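Local coordinates for putative uncharacterized protein (Actinomyces odontolyticus, PDB 3UP9), which probably binds L-methionine, held here as selenomethionine, as an NlpA-family lipoprotein of a bacterial uptake system, at residues A33-L37 with K218-L222; L223-K229 with V241-F245. One frame throughout, in Å; residues are numbered along the deposited sequence.

Interaction 1. Residues A33-L37 with K218-L222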
loop_
_atom_site.group_PDB
_atom_site.type_symbol
_atom_site.label_atom_id
_atom_site.label_comp_id
_atom_site.label_asym_id
_atom_site.label_seq_id
_atom_site.Cartn_x
_atom_site.Cartn_y
_atom_site.Cartn_z
ATOM N N ALA A 33 -22.675 -14.869 3.241
ATOM C CA ALA A 33 -21.553 -15.823 3.046
ATOM C C ALA A 33 -21.276 -16.768 4.264
ATOM O O ALA A 33 -20.466 -17.695 4.176
ATOM C CB ALA A 33 -20.294 -15.071 2.619
ATOM N N GLY A 34 -21.986 -16.554 5.371
ATOM C CA GLY A 34 -21.801 -17.311 6.609
ATOM C C GLY A 34 -20.515 -17.007 7.388
ATOM O O GLY A 34 -20.056 -17.839 8.175
ATOM N N ILE A 35 -19.929 -15.825 7.171
ATOM C CA ILE A 35 -18.780 -15.344 7.979
ATOM C C ILE A 35 -19.071 -14.001 8.737
ATOM O O ILE A 35 -19.973 -13.264 8.399
ATOM C CB ILE A 35 -17.454 -15.221 7.162
ATOM C CG1 ILE A 35 -17.543 -14.100 6.124
ATOM C CG2 ILE A 35 -17.043 -16.577 6.526
ATOM C CD1 ILE A 35 -16.324 -13.979 5.242
ATOM N N LYS A 36 -18.290 -13.746 9.783
ATOM C CA LYS A 36 -18.266 -12.477 10.492
ATOM C C LYS A 36 -16.833 -11.927 10.436
ATOM O O LYS A 36 -15.862 -12.676 10.565
ATOM C CB LYS A 36 -18.712 -12.642 11.971
ATOM C CG LYS A 36 -20.188 -12.939 12.193
ATOM C CD LYS A 36 -20.542 -13.029 13.664
ATOM C CE LYS A 36 -22.043 -13.329 13.890
ATOM N NZ LYS A 36 -22.416 -13.399 15.342
ATOM N N LEU A 37 -16.692 -10.626 10.206
ATOM C CA LEU A 37 -15.378 -10.019 10.251
ATOM C C LEU A 37 -15.112 -9.238 11.531
ATOM O O LEU A 37 -15.902 -8.431 11.957
ATOM C CB LEU A 37 -15.127 -9.138 9.030
ATOM C CG LEU A 37 -15.218 -9.749 7.622
ATOM C CD1 LEU A 37 -14.920 -8.634 6.627
ATOM C CD2 LEU A 37 -14.285 -10.940 7.494
ATOM N N LYS A 218 -13.903 -17.755 1.477
ATOM C CA LYS A 218 -15.152 -16.958 1.312
ATOM C C LYS A 218 -14.875 -15.422 1.285
ATOM O O LYS A 218 -15.386 -14.743 0.422
ATOM C CB LYS A 218 -16.245 -17.347 2.329
ATOM C CG LYS A 218 -16.903 -18.718 2.085
ATOM C CD LYS A 218 -17.736 -19.226 3.286
ATOM C CE LYS A 218 -18.356 -20.587 2.986
ATOM N NZ LYS A 218 -19.626 -20.833 3.721
ATOM N N LEU A 219 -14.023 -14.916 2.179
ATOM C CA LEU A 219 -13.637 -13.514 2.203
ATOM C C LEU A 219 -12.909 -13.140 0.910
ATOM O O LEU A 219 -13.207 -12.094 0.266
ATOM C CB LEU A 219 -12.771 -13.209 3.463
ATOM C CG LEU A 219 -12.184 -11.807 3.603
ATOM C CD1 LEU A 219 -13.312 -10.799 3.531
ATOM C CD2 LEU A 219 -11.356 -11.684 4.880
ATOM N N GLU A 220 -11.976 -13.987 0.482
ATOM C CA GLU A 220 -11.343 -13.776 -0.829
ATOM C C GLU A 220 -12.399 -13.602 -1.968
ATOM O O GLU A 220 -12.315 -12.658 -2.762
ATOM C CB GLU A 220 -10.354 -14.918 -1.136
ATOM C CG GLU A 220 -9.763 -14.932 -2.562
ATOM C CD GLU A 220 -8.866 -13.726 -2.860
ATOM O OE1 GLU A 220 -8.451 -12.996 -1.915
ATOM O OE2 GLU A 220 -8.548 -13.528 -4.042
ATOM N N LYS A 221 -13.380 -14.503 -2.051
ATOM C CA LYS A 221 -14.414 -14.418 -3.071
ATOM C C LYS A 221 -15.210 -13.084 -2.929
ATOM O O LYS A 221 -15.387 -12.369 -3.924
ATOM C CB LYS A 221 -15.272 -15.681 -3.047
ATOM C CG LYS A 221 -16.510 -15.627 -3.908
ATOM C CD LYS A 221 -16.850 -16.949 -4.577
ATOM C CE LYS A 221 -17.917 -16.715 -5.672
ATOM N NZ LYS A 221 -17.618 -17.368 -6.989
ATOM N N LEU A 222 -15.556 -12.680 -1.693
ATOM C CA LEU A 222 -16.271 -11.408 -1.466
ATOM C C LEU A 222 -15.447 -10.146 -1.888
ATOM O O LEU A 222 -15.971 -9.215 -2.537
ATOM C CB LEU A 222 -16.790 -11.310 -0.004
ATOM C CG LEU A 222 -17.762 -12.381 0.503
ATOM C CD1 LEU A 222 -18.080 -12.114 1.961
ATOM C CD2 LEU A 222 -19.027 -12.515 -0.350
#

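Interaction 2. Residues L223-K229 with V241-F245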
loop_
_atom_site.group_PDB
_atom_site.type_symbol
_atom_site.label_atom_id
_atom_site.label_comp_id
_atom_site.label_asym_id
_atom_site.label_seq_id
_atom_site.Cartn_x
_atom_site.Cartn_y
_atom_site.Cartn_z
ATOM N N LEU A 223 -14.149 -10.143 -1.563
ATOM C CA LEU A 223 -13.219 -9.068 -1.957
ATOM C C LEU A 223 -13.027 -8.906 -3.471
ATOM O O LEU A 223 -12.605 -7.854 -3.908
ATOM C CB LEU A 223 -11.855 -9.276 -1.303
ATOM C CG LEU A 223 -11.598 -8.742 0.101
ATOM C CD1 LEU A 223 -10.353 -9.419 0.664
ATOM C CD2 LEU A 223 -11.456 -7.233 0.089
ATOM N N HIS A 224 -13.304 -9.961 -4.242
ATOM C CA HIS A 224 -13.225 -9.919 -5.719
ATOM C C HIS A 224 -14.545 -10.029 -6.354
ATOM O O HIS A 224 -14.663 -10.451 -7.460
ATOM C CB HIS A 224 -12.356 -11.015 -6.269
ATOM C CG HIS A 224 -10.957 -10.827 -5.936
ATOM N ND1 HIS A 224 -10.484 -11.138 -4.741
ATOM C CD2 HIS A 224 -9.917 -10.279 -6.657
ATOM C CE1 HIS A 224 -9.195 -10.819 -4.679
ATOM N NE2 HIS A 224 -8.837 -10.311 -5.867
ATOM N N SER A 225 -15.588 -9.594 -5.641
ATOM C CA SER A 225 -16.934 -9.554 -6.174
ATOM C C SER A 225 -17.212 -8.268 -6.952
ATOM O O SER A 225 -16.482 -7.296 -6.827
ATOM C CB SER A 225 -17.968 -9.669 -5.045
ATOM O OG SER A 225 -17.924 -8.555 -4.163
ATOM N N ASP A 226 -18.309 -8.275 -7.719
ATOM C CA ASP A 226 -18.784 -7.120 -8.479
ATOM C C ASP A 226 -19.236 -6.034 -7.497
ATOM O O ASP A 226 -19.051 -4.848 -7.731
ATOM C CB ASP A 226 -19.941 -7.517 -9.420
ATOM C CG ASP A 226 -19.949 -6.719 -10.728
ATOM O OD1 ASP A 226 -20.314 -5.516 -10.729
ATOM O OD2 ASP A 226 -19.587 -7.316 -11.770
ATOM N N GLU A 227 -19.821 -6.456 -6.397
ATOM C CA GLU A 227 -20.248 -5.540 -5.306
ATOM C C GLU A 227 -19.084 -4.747 -4.701
ATOM O O GLU A 227 -19.131 -3.502 -4.580
ATOM C CB GLU A 227 -21.021 -6.302 -4.206
ATOM C CG GLU A 227 -22.387 -6.837 -4.660
ATOM C CD GLU A 227 -22.330 -8.208 -5.365
ATOM O OE1 GLU A 227 -21.257 -8.775 -5.652
ATOM O OE2 GLU A 227 -23.410 -8.749 -5.675
ATOM N N VAL A 228 -18.005 -5.443 -4.376
ATOM C CA VAL A 228 -16.808 -4.737 -3.913
ATOM C C VAL A 228 -16.187 -3.810 -4.975
ATOM O O VAL A 228 -15.735 -2.733 -4.628
ATOM C CB VAL A 228 -15.760 -5.705 -3.319
ATOM C CG1 VAL A 228 -14.394 -5.039 -3.242
ATOM C CG2 VAL A 228 -16.268 -6.204 -1.976
ATOM N N LYS A 229 -16.180 -4.211 -6.255
ATOM C CA LYS A 229 -15.646 -3.333 -7.314
ATOM C C LYS A 229 -16.460 -2.018 -7.392
ATOM O O LYS A 229 -15.875 -0.920 -7.466
ATOM C CB LYS A 229 -15.664 -4.055 -8.659
ATOM C CG LYS A 229 -15.159 -3.250 -9.813
ATOM C CD LYS A 229 -14.825 -4.131 -11.019
ATOM C CE LYS A 229 -14.310 -3.243 -12.136
ATOM N NZ LYS A 229 -13.804 -4.011 -13.282
ATOM N N VAL A 241 -7.536 4.903 -5.666
ATOM C CA VAL A 241 -7.749 3.486 -5.399
ATOM C C VAL A 241 -8.448 2.959 -6.636
ATOM O O VAL A 241 -9.544 3.389 -6.946
ATOM C CB VAL A 241 -8.619 3.230 -4.145
ATOM C CG1 VAL A 241 -8.879 1.741 -4.019
ATOM C CG2 VAL A 241 -7.993 3.842 -2.885
ATOM N N ILE A 242 -7.800 2.038 -7.348
ATOM C CA ILE A 242 -8.325 1.506 -8.625
ATOM C C ILE A 242 -8.554 0.005 -8.460
ATOM O O ILE A 242 -7.634 -0.695 -8.081
ATOM C CB ILE A 242 -7.295 1.791 -9.767
ATOM C CG1 ILE A 242 -6.924 3.293 -9.812
ATOM C CG2 ILE A 242 -7.770 1.301 -11.144
ATOM C CD1 ILE A 242 -5.897 3.623 -10.904
ATOM N N PRO A 243 -9.772 -0.512 -8.739
ATOM C CA PRO A 243 -9.926 -1.955 -8.752
ATOM C C PRO A 243 -8.907 -2.666 -9.686
ATOM O O PRO A 243 -8.654 -2.185 -10.800
ATOM C CB PRO A 243 -11.325 -2.142 -9.367
ATOM C CG PRO A 243 -11.988 -0.852 -9.173
ATOM C CD PRO A 243 -10.936 0.145 -9.353
ATOM N N ALA A 244 -8.416 -3.842 -9.284
ATOM C CA ALA A 244 -7.414 -4.580 -10.085
ATOM C C ALA A 244 -8.021 -5.786 -10.763
ATOM O O ALA A 244 -7.315 -6.704 -11.050
ATOM C CB ALA A 244 -6.250 -5.004 -9.205
ATOM N N PHE A 245 -9.341 -5.781 -10.969
ATOM C CA PHE A 245 -10.122 -6.910 -11.548
ATOM C C PHE A 245 -11.411 -6.293 -12.127
ATOM O O PHE A 245 -11.596 -5.057 -12.166
ATOM C CB PHE A 245 -10.454 -8.027 -10.520
ATOM C CG PHE A 245 -11.367 -7.574 -9.387
ATOM C CD1 PHE A 245 -10.854 -6.969 -8.262
ATOM C CD2 PHE A 245 -12.746 -7.725 -9.475
ATOM C CE1 PHE A 245 -11.690 -6.524 -7.237
ATOM C CE2 PHE A 245 -13.585 -7.301 -8.461
ATOM C CZ PHE A 245 -13.069 -6.687 -7.345
ATOM O OXT PHE A 245 -12.322 -6.979 -12.589
#

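Interaction 1. Residues A33-L37 with K218-L222
Ile35 turns its CG1 into the position between its own backbone N and carbonyl carbon (chi1 68°), and with the chain straight beyond that point CD1 projects onto helix 213-223. There it meets Leu219, CD1 of Ile35 lying 4.0 Å from CB of Leu219, and the two side chains cross at about a right angle. Leu219 has CG opposite its backbone N (chi1 175°), which carries its branched end along to Leu37; CD2 of Leu37 and CD2 of Leu219 are 4.0 Å apart, and CD1 of Leu219 also rests against both methyls of Leu37. One turn on, CD1 of Leu222 sits 3.8 Å from CB of Ala33 and 4.2 Å from CD1 of Ile35, so one methyl touches both residues. At the exposed border Lys218 stretches its chain past the carbonyl of Ala33. CD of Lys218 comes to 3.3 Å from O of Ala33, and NZ gives that same oxygen a weak hydrogen bond. The ammonium lies at the C-terminal end of the short helix 30-33, closed by a Schellman motif at Gly34, where the partial negative charge of carbonyl oxygens would probably favour a cation. Deeper in, Leu219 also packs on Leu9 and Val11 of strand 7-13 and on Leu204, while Ile25 of helix 15-28 touches both Leu37 and Leu222. The axes of strand 35-37 and helix 218-222 pass 10.5 Å apart at a local crossing angle of -75°. Strand 35-41 closes the parallel beta-alpha-beta crossover begun by strand 7-13 and helix 15-28, and such crossovers, with helices packed on the sheet, are characteristic of the alpha/beta lobes of periplasmic-binding-protein folds.

Interaction 2. Residues L223-K229 with V241-F245
The Phe245 ring has the backbone of His224 over one face, its CA 4.0 Å from the ring centroid in a CH-pi contact, and the carbonyl of Ser225 at its edge, where O of Ser225 lies 3.3 Å from CE2 of Phe245. The imidazole of His224, modelled in two conformers, is inclined at 47° to the phenyl plane in the one described, with its CD2 3.8 Å from CD1 of Phe245; its ND1 is hydrogen-bonded to the carbonyl of Glu220. The ring thus fits against the tight bend joining two consecutive helices, 213-223 and 226-235, with Ser225 as N-cap of the second: its OG accepts from N of Val228 at 3.1 Å and is also hydrogen-bonded to O of Leu222 in the preceding helix. Lys229 runs extended from this second helix, its CB 3.9 Å from CE2 of Phe245 and its CG 4.0 Å from CB of Pro243. NZ of Lys229 then bonds to O of Phe245 at 2.7 Å, in the carbonyl plane on a lone pair, forming a salt bridge with the C-terminal carboxylate. With alanine at this position the carboxylate of Phe245 is likely to lose its nearby positive charge, and Pro243 the aliphatic chain that lies across it. Backbone bonds between Ile242 and Leu87 and between Ala244 and Ile85 pair strand 242-243 antiparallel with strand 86-87.

Overall arrangement
Interaction 1 and interaction 2 lie in series, their centres 15 Å apart on the same side of the chain's centre. Helix 213-223 supplies residues to the first; its last residue, the bend and the start of helix 226-235 supply the second. The two contacts meet where O of Leu222 touches CG2 of Val228 at 3.1 Å. Both reach the same mixed sheet at different strands, 35-41 for interaction 1 and 242-243, paired with 86-87, for interaction 2. The last two helices and the C-terminus are thereby fastened to one domain. The side chain of Pro243 is about 12 Å from the bound selenomethionine, so interaction 2 does not line the pocket itself.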